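Local coordinates for protein alginase (Pseudoalteromonas, PDB 4Q8K) that probably cleaves alginate by beta-elimination, as a polysaccharide lyase of family 18 from a marine bacterium, at residues A[284-296]-A[299-311]. Numbering follows the deposited sequence.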
ATOM      1  N   THR A 284     -15.988   0.371   1.650  1.00 26.34           N
ATOM      2  CA  THR A 284     -15.223  -0.831   1.352  1.00 23.50           C
ATOM      3  C   THR A 284     -15.170  -1.040  -0.154  1.00 23.52           C
ATOM      4  O   THR A 284     -16.133  -0.731  -0.854  1.00 23.56           O
ATOM      5  CB  THR A 284     -15.871  -2.073   2.008  1.00 26.64           C
ATOM      6  OG1 THR A 284     -15.932  -1.896   3.433  1.00 29.90           O
ATOM      7  CG2 THR A 284     -15.084  -3.343   1.688  1.00 26.40           C
ATOM      8  N   PHE A 285     -14.039  -1.535  -0.653  1.00 21.08           N
ATOM      9  CA  PHE A 285     -13.923  -1.862  -2.075  1.00 22.56           C
ATOM     10  C   PHE A 285     -13.141  -3.154  -2.255  1.00 22.29           C
ATOM     11  O   PHE A 285     -12.555  -3.670  -1.302  1.00 25.52           O
ATOM     12  CB  PHE A 285     -13.272  -0.714  -2.853  1.00 22.20           C
ATOM     13  CG  PHE A 285     -11.818  -0.464  -2.497  1.00 20.42           C
ATOM     14  CD1 PHE A 285     -11.470   0.337  -1.428  1.00 22.82           C
ATOM     15  CD2 PHE A 285     -10.799  -1.001  -3.276  1.00 19.78           C
ATOM     16  CE1 PHE A 285     -10.133   0.572  -1.123  1.00 20.47           C
ATOM     17  CE2 PHE A 285      -9.475  -0.769  -2.983  1.00 20.89           C
ATOM     18  CZ  PHE A 285      -9.132   0.022  -1.907  1.00 18.38           C
ATOM     19  N   ASN A 286     -13.146  -3.683  -3.473  1.00 23.65           N
ATOM     20  CA  ASN A 286     -12.398  -4.890  -3.770  1.00 21.46           C
ATOM     21  C   ASN A 286     -11.113  -4.556  -4.503  1.00 23.02           C
ATOM     22  O   ASN A 286     -11.116  -3.783  -5.466  1.00 20.94           O
ATOM     23  CB  ASN A 286     -13.247  -5.849  -4.613  1.00 23.68           C
ATOM     24  CG  ASN A 286     -12.673  -7.254  -4.654  1.00 31.66           C
ATOM     25  OD1 ASN A 286     -12.820  -8.020  -3.700  1.00 38.16           O
ATOM     26  ND2 ASN A 286     -12.021  -7.603  -5.760  1.00 31.82           N
ATOM     27  N   LEU A 287     -10.011  -5.136  -4.038  1.00 22.67           N
ATOM     28  CA  LEU A 287      -8.709  -4.912  -4.644  1.00 19.64           C
ATOM     29  C   LEU A 287      -8.137  -6.205  -5.212  1.00 22.46           C
ATOM     30  O   LEU A 287      -8.047  -7.210  -4.518  1.00 21.77           O
ATOM     31  CB  LEU A 287      -7.724  -4.332  -3.620  1.00 18.88           C
ATOM     32  CG  LEU A 287      -6.302  -4.081  -4.132  1.00 21.52           C
ATOM     33  CD1 LEU A 287      -6.268  -3.004  -5.195  1.00 18.45           C
ATOM     34  CD2 LEU A 287      -5.397  -3.688  -2.956  1.00 20.61           C
ATOM     35  N   ARG A 288      -7.748  -6.175  -6.478  1.00 21.72           N
ATOM     36  CA  ARG A 288      -7.049  -7.310  -7.080  1.00 20.26           C
ATOM     37  C   ARG A 288      -5.785  -6.835  -7.784  1.00 23.43           C
ATOM     38  O   ARG A 288      -5.838  -5.995  -8.680  1.00 21.93           O
ATOM     39  CB  ARG A 288      -7.949  -8.078  -8.061  1.00 23.49           C
ATOM     40  CG  ARG A 288      -7.324  -9.373  -8.583  1.00 28.47           C
ATOM     41  CD  ARG A 288      -8.377 -10.285  -9.237  1.00 35.88           C
ATOM     42  NE  ARG A 288      -7.851 -11.621  -9.526  1.00 36.93           N
ATOM     43  CZ  ARG A 288      -7.412 -11.992 -10.720  1.00 40.75           C
ATOM     44  NH1 ARG A 288      -6.938 -13.216 -10.928  1.00 41.41           N
ATOM     45  NH2 ARG A 288      -7.454 -11.125 -11.720  1.00 46.48           N
ATOM     46  N   VAL A 289      -4.647  -7.378  -7.370  1.00 19.02           N
ATOM     47  CA  VAL A 289      -3.371  -7.039  -7.971  1.00 19.06           C
ATOM     48  C   VAL A 289      -2.777  -8.302  -8.557  1.00 22.86           C
ATOM     49  O   VAL A 289      -2.614  -9.298  -7.854  1.00 23.85           O
ATOM     50  CB  VAL A 289      -2.391  -6.469  -6.920  1.00 20.72           C
ATOM     51  CG1 VAL A 289      -1.057  -6.137  -7.557  1.00 19.64           C
ATOM     52  CG2 VAL A 289      -2.990  -5.237  -6.264  1.00 18.61           C
ATOM     53  N   VAL A 290      -2.463  -8.260  -9.846  1.00 19.33           N
ATOM     54  CA  VAL A 290      -1.852  -9.400 -10.512  1.00 21.18           C
ATOM     55  C   VAL A 290      -0.513  -9.018 -11.111  1.00 22.48           C
ATOM     56  O   VAL A 290      -0.404  -8.007 -11.801  1.00 22.90           O
ATOM     57  CB  VAL A 290      -2.754  -9.934 -11.645  1.00 23.63           C
ATOM     58  CG1 VAL A 290      -2.123 -11.161 -12.281  1.00 25.27           C
ATOM     59  CG2 VAL A 290      -4.152 -10.239 -11.113  1.00 24.94           C
ATOM     60  N   ASN A 291       0.509  -9.816 -10.828  1.00 19.85           N
ATOM     61  CA  ASN A 291       1.772  -9.701 -11.520  1.00 20.80           C
ATOM     62  C   ASN A 291       1.937 -10.927 -12.392  1.00 21.68           C
ATOM     63  O   ASN A 291       2.304 -11.984 -11.895  1.00 23.73           O
ATOM     64  CB  ASN A 291       2.948  -9.642 -10.554  1.00 22.15           C
ATOM     65  CG  ASN A 291       4.279  -9.728 -11.274  1.00 24.73           C
ATOM     66  OD1 ASN A 291       4.386  -9.377 -12.456  1.00 21.92           O
ATOM     67  ND2 ASN A 291       5.296 -10.211 -10.578  1.00 27.54           N
ATOM     68  N   ASN A 292       1.648 -10.785 -13.678  1.00 18.48           N
ATOM     69  CA  ASN A 292       1.803 -11.876 -14.635  1.00 21.35           C
ATOM     70  C   ASN A 292       3.178 -11.812 -15.295  1.00 22.40           C
ATOM     71  O   ASN A 292       3.311 -11.309 -16.404  1.00 24.60           O
ATOM     72  CB  ASN A 292       0.694 -11.800 -15.692  1.00 23.18           C
ATOM     73  CG  ASN A 292       0.734 -12.965 -16.659  1.00 25.50           C
ATOM     74  OD1 ASN A 292       1.386 -13.973 -16.402  1.00 28.20           O
ATOM     75  ND2 ASN A 292       0.036 -12.829 -17.784  1.00 32.18           N
ATOM     76  N   TYR A 293       4.198 -12.301 -14.595  1.00 21.58           N
ATOM     77  CA  TYR A 293       5.571 -12.307 -15.097  1.00 22.14           C
ATOM     78  C   TYR A 293       6.017 -10.956 -15.669  1.00 24.42           C
ATOM     79  O   TYR A 293       6.625 -10.884 -16.743  1.00 26.50           O
ATOM     80  CB  TYR A 293       5.759 -13.434 -16.134  1.00 27.70           C
ATOM     81  CG  TYR A 293       5.486 -14.813 -15.567  1.00 30.48           C
ATOM     82  CD1 TYR A 293       6.476 -15.513 -14.891  1.00 30.19           C
ATOM     83  CD2 TYR A 293       4.234 -15.408 -15.694  1.00 30.06           C
ATOM     84  CE1 TYR A 293       6.231 -16.767 -14.366  1.00 36.07           C
ATOM     85  CE2 TYR A 293       3.984 -16.668 -15.177  1.00 32.10           C
ATOM     86  CZ  TYR A 293       4.987 -17.339 -14.507  1.00 35.45           C
ATOM     87  OH  TYR A 293       4.746 -18.587 -13.975  1.00 36.95           O
ATOM     88  N   GLY A 294       5.706  -9.883 -14.945  1.00 24.87           N
ATOM     89  CA  GLY A 294       6.192  -8.563 -15.306  1.00 22.99           C
ATOM     90  C   GLY A 294       5.108  -7.656 -15.857  1.00 23.81           C
ATOM     91  O   GLY A 294       5.318  -6.457 -16.015  1.00 23.45           O
ATOM     92  N   ASP A 295       3.950  -8.229 -16.166  1.00 21.70           N
ATOM     93  CA  ASP A 295       2.811  -7.442 -16.623  1.00 21.30           C
ATOM     94  C   ASP A 295       1.897  -7.270 -15.431  1.00 19.87           C
ATOM     95  O   ASP A 295       1.257  -8.221 -14.983  1.00 20.77           O
ATOM     96  CB  ASP A 295       2.064  -8.150 -17.763  1.00 20.70           C
ATOM     97  CG  ASP A 295       2.942  -8.409 -18.968  1.00 24.20           C
ATOM     98  OD1 ASP A 295       3.931  -7.684 -19.167  1.00 25.94           O
ATOM     99  OD2 ASP A 295       2.620  -9.342 -19.726  1.00 23.84           O
ATOM    100  N   VAL A 296       1.863  -6.058 -14.889  1.00 19.31           N
ATOM    101  CA  VAL A 296       1.162  -5.824 -13.632  1.00 19.67           C
ATOM    102  C   VAL A 296      -0.173  -5.138 -13.864  1.00 19.41           C
ATOM    103  O   VAL A 296      -0.236  -4.113 -14.532  1.00 19.67           O
ATOM    104  CB  VAL A 296       1.994  -4.964 -12.664  1.00 21.73           C
ATOM    105  CG1 VAL A 296       1.174  -4.611 -11.435  1.00 21.99           C
ATOM    106  CG2 VAL A 296       3.261  -5.713 -12.271  1.00 23.46           C
ATOM    107  N   THR A 299      -7.006  -3.944 -10.239  1.00 17.35           N
ATOM    108  CA  THR A 299      -8.436  -3.757 -10.428  1.00 18.73           C
ATOM    109  C   THR A 299      -9.102  -3.353  -9.113  1.00 19.24           C
ATOM    110  O   THR A 299      -8.883  -3.981  -8.075  1.00 20.04           O
ATOM    111  CB  THR A 299      -9.112  -5.044 -10.945  1.00 20.57           C
ATOM    112  OG1 THR A 299      -8.516  -5.434 -12.186  1.00 21.50           O
ATOM    113  CG2 THR A 299     -10.604  -4.845 -11.128  1.00 18.97           C
ATOM    114  N   ALA A 300      -9.904  -2.296  -9.164  1.00 18.37           N
ATOM    115  CA  ALA A 300     -10.699  -1.875  -8.023  1.00 19.72           C
ATOM    116  C   ALA A 300     -11.874  -1.040  -8.513  1.00 18.31           C
ATOM    117  O   ALA A 300     -11.753  -0.325  -9.512  1.00 18.00           O
ATOM    118  CB  ALA A 300      -9.847  -1.094  -7.016  1.00 19.59           C
ATOM    119  N   PHE A 301     -13.012  -1.154  -7.831  1.00 19.29           N
ATOM    120  CA  PHE A 301     -14.245  -0.465  -8.231  1.00 21.45           C
ATOM    121  C   PHE A 301     -14.663  -0.845  -9.649  1.00 20.86           C
ATOM    122  O   PHE A 301     -15.282  -0.041 -10.349  1.00 22.15           O
ATOM    123  CB  PHE A 301     -14.088   1.058  -8.162  1.00 18.08           C
ATOM    124  CG  PHE A 301     -13.654   1.565  -6.814  1.00 20.22           C
ATOM    125  CD1 PHE A 301     -14.590   1.894  -5.847  1.00 21.99           C
ATOM    126  CD2 PHE A 301     -12.306   1.717  -6.521  1.00 18.83           C
ATOM    127  CE1 PHE A 301     -14.186   2.372  -4.600  1.00 22.71           C
ATOM    128  CE2 PHE A 301     -11.897   2.182  -5.274  1.00 20.47           C
ATOM    129  CZ  PHE A 301     -12.840   2.512  -4.320  1.00 22.15           C
ATOM    130  N   GLY A 302     -14.313  -2.055 -10.072  1.00 21.17           N
ATOM    131  CA  GLY A 302     -14.642  -2.524 -11.416  1.00 21.33           C
ATOM    132  C   GLY A 302     -13.767  -1.964 -12.529  1.00 20.06           C
ATOM    133  O   GLY A 302     -13.961  -2.296 -13.704  1.00 20.47           O
ATOM    134  N   ASN A 303     -12.812  -1.111 -12.158  1.00 19.21           N
ATOM    135  CA  ASN A 303     -11.892  -0.496 -13.102  1.00 19.32           C
ATOM    136  C   ASN A 303     -10.539  -1.177 -13.074  1.00 19.97           C
ATOM    137  O   ASN A 303      -9.999  -1.451 -12.001  1.00 18.70           O
ATOM    138  CB  ASN A 303     -11.707   0.995 -12.786  1.00 18.77           C
ATOM    139  CG  ASN A 303     -12.950   1.816 -13.082  1.00 23.47           C
ATOM    140  OD1 ASN A 303     -13.352   2.673 -12.286  1.00 26.84           O
ATOM    141  ND2 ASN A 303     -13.559   1.566 -14.229  1.00 20.35           N
ATOM    142  N   SER A 304      -9.988  -1.455 -14.252  1.00 16.97           N
ATOM    143  CA  SER A 304      -8.687  -2.110 -14.343  1.00 17.77           C
ATOM    144  C   SER A 304      -7.691  -1.302 -15.152  1.00 18.28           C
ATOM    145  O   SER A 304      -8.051  -0.642 -16.129  1.00 19.71           O
ATOM    146  CB  SER A 304      -8.806  -3.502 -14.968  1.00 20.69           C
ATOM    147  OG  SER A 304      -9.749  -4.306 -14.292  1.00 21.58           O
ATOM    148  N   PHE A 305      -6.435  -1.370 -14.730  1.00 18.98           N
ATOM    149  CA  PHE A 305      -5.323  -0.804 -15.470  1.00 20.49           C
ATOM    150  C   PHE A 305      -4.108  -1.695 -15.248  1.00 20.76           C
ATOM    151  O   PHE A 305      -3.885  -2.175 -14.134  1.00 22.16           O
ATOM    152  CB  PHE A 305      -5.039   0.628 -14.989  1.00 21.54           C
ATOM    153  CG  PHE A 305      -3.853   1.273 -15.658  1.00 26.28           C
ATOM    154  CD1 PHE A 305      -3.896   1.610 -16.998  1.00 29.31           C
ATOM    155  CD2 PHE A 305      -2.694   1.542 -14.942  1.00 25.36           C
ATOM    156  CE1 PHE A 305      -2.807   2.198 -17.618  1.00 28.74           C
ATOM    157  CE2 PHE A 305      -1.596   2.132 -15.559  1.00 24.88           C
ATOM    158  CZ  PHE A 305      -1.655   2.471 -16.889  1.00 28.77           C
ATOM    159  N   GLY A 306      -3.328  -1.906 -16.305  1.00 18.96           N
ATOM    160  CA  GLY A 306      -2.110  -2.688 -16.220  1.00 18.60           C
ATOM    161  C   GLY A 306      -1.162  -2.440 -17.378  1.00 18.10           C
ATOM    162  O   GLY A 306      -1.611  -2.147 -18.489  1.00 21.16           O
ATOM    163  N   ILE A 307       0.139  -2.573 -17.115  1.00 18.81           N
ATOM    164  CA  ILE A 307       1.186  -2.453 -18.128  1.00 18.67           C
ATOM    165  C   ILE A 307       2.369  -3.356 -17.788  1.00 18.18           C
ATOM    166  O   ILE A 307       2.498  -3.819 -16.653  1.00 21.32           O
ATOM    167  CB  ILE A 307       1.753  -1.015 -18.215  1.00 20.92           C
ATOM    168  CG1 ILE A 307       2.429  -0.636 -16.893  1.00 22.20           C
ATOM    169  CG2 ILE A 307       0.671  -0.019 -18.619  1.00 22.00           C
ATOM    170  CD1 ILE A 307       3.003   0.751 -16.888  1.00 21.75           C
ATOM    171  N   PRO A 308       3.244  -3.607 -18.771  1.00 21.03           N
ATOM    172  CA  PRO A 308       4.523  -4.232 -18.425  1.00 21.86           C
ATOM    173  C   PRO A 308       5.307  -3.246 -17.569  1.00 22.44           C
ATOM    174  O   PRO A 308       5.269  -2.050 -17.844  1.00 22.90           O
ATOM    175  CB  PRO A 308       5.207  -4.423 -19.786  1.00 22.75           C
ATOM    176  CG  PRO A 308       4.073  -4.418 -20.796  1.00 21.62           C
ATOM    177  CD  PRO A 308       3.081  -3.433 -20.227  1.00 23.01           C
ATOM    178  N   VAL A 309       6.005  -3.734 -16.553  1.00 21.52           N
ATOM    179  CA  VAL A 309       6.719  -2.840 -15.643  1.00 24.90           C
ATOM    180  C   VAL A 309       8.228  -3.035 -15.738  1.00 29.33           C
ATOM    181  O   VAL A 309       8.700  -4.068 -16.211  1.00 27.33           O
ATOM    182  CB  VAL A 309       6.268  -3.053 -14.193  1.00 23.50           C
ATOM    183  CG1 VAL A 309       4.792  -2.710 -14.026  1.00 22.35           C
ATOM    184  CG2 VAL A 309       6.533  -4.486 -13.755  1.00 24.40           C
ATOM    185  N   GLU A 310       8.986  -2.032 -15.301  1.00 26.39           N
ATOM    186  CA  GLU A 310      10.438  -2.163 -15.251  1.00 29.56           C
ATOM    187  C   GLU A 310      10.783  -3.321 -14.326  1.00 30.61           C
ATOM    188  O   GLU A 310      10.309  -3.388 -13.195  1.00 29.37           O
ATOM    189  CB  GLU A 310      11.093  -0.875 -14.747  1.00 34.84           C
ATOM    190  CG  GLU A 310      12.621  -0.886 -14.841  1.00 37.42           C
ATOM    191  CD  GLU A 310      13.242   0.486 -14.602  1.00 40.24           C
ATOM    192  OE1 GLU A 310      12.972   1.089 -13.546  1.00 39.27           O
ATOM    193  OE2 GLU A 310      13.996   0.966 -15.477  1.00 44.17           O
ATOM    194  N   ASP A 311      11.590  -4.246 -14.824  1.00 34.79           N
ATOM    195  CA  ASP A 311      11.944  -5.435 -14.067  1.00 30.72           C
ATOM    196  C   ASP A 311      12.942  -5.089 -12.963  1.00 32.38           C
ATOM    197  O   ASP A 311      13.739  -4.165 -13.102  1.00 35.19           O
ATOM    198  CB  ASP A 311      12.533  -6.474 -15.025  1.00 34.26           C
ATOM    199  CG  ASP A 311      12.386  -7.894 -14.515  1.00 34.50           C
ATOM    200  OD1 ASP A 311      11.688  -8.103 -13.504  1.00 32.63           O
ATOM    201  OD2 ASP A 311      12.958  -8.806 -15.148  1.00 38.48           O
TER
HETATM  202  O   HOH W   1     -14.766  -2.628  -5.741  1.00 23.33           O
HETATM  203  O   HOH W   2     -11.276  -5.857  -7.800  1.00 24.92           O
HETATM  204  O   HOH W   3      -6.378  -6.921 -11.627  1.00 24.67           O
HETATM  205  O   HOH W   4       8.095  -6.233 -18.018  1.00 34.42           O
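Arg288 and Thr299 form an antiparallel hydrogen-bonded pair, Arg288 N reaching Thr299 O at 2.9 Å and Thr299 N answering to Arg288 O, and so join two strands of a meander in which 284-292, 295-300 and 303-308 follow one another through two type I' turns. This run forms one side of a seven-stranded sheet in the alginate lyase domain, a jelly-roll-like beta-sandwich, and 303-308 is one of its two edge strands. At the far end Val296 N bonds to Ile307 O, while Val309 N points almost straight down the carbonyl of Gly294 (2.9 Å, C=O...N 175°).

How a turn residue can pack back onto the neighbouring strand is illustrated by Phe301. Its ring lies nearly parallel to that of Phe285 but slid aside (centroids 4.9 Å apart), so that Phe285 CB, rather than the opposing ring centre, sits over its face, 3.9 Å from the centroid. Phe285 holds CG between its backbone N and carbonyl carbon (chi1 67°), which also brings CD2 to within 3.9 Å of Ala300 CB; Ile224 of the opposing sheet touches the same side chain. Replacing Phe285 with an alanine would keep CB over the Phe301 ring but would probably open a gap beside Ala300 and leave Phe301 CE2 without the aromatic face it lies over. Beside the Asn292-Asp295 turn, Val296 and Val309 cross at about a right angle, with Val296 CG2 3.8 Å from Val309 CG2.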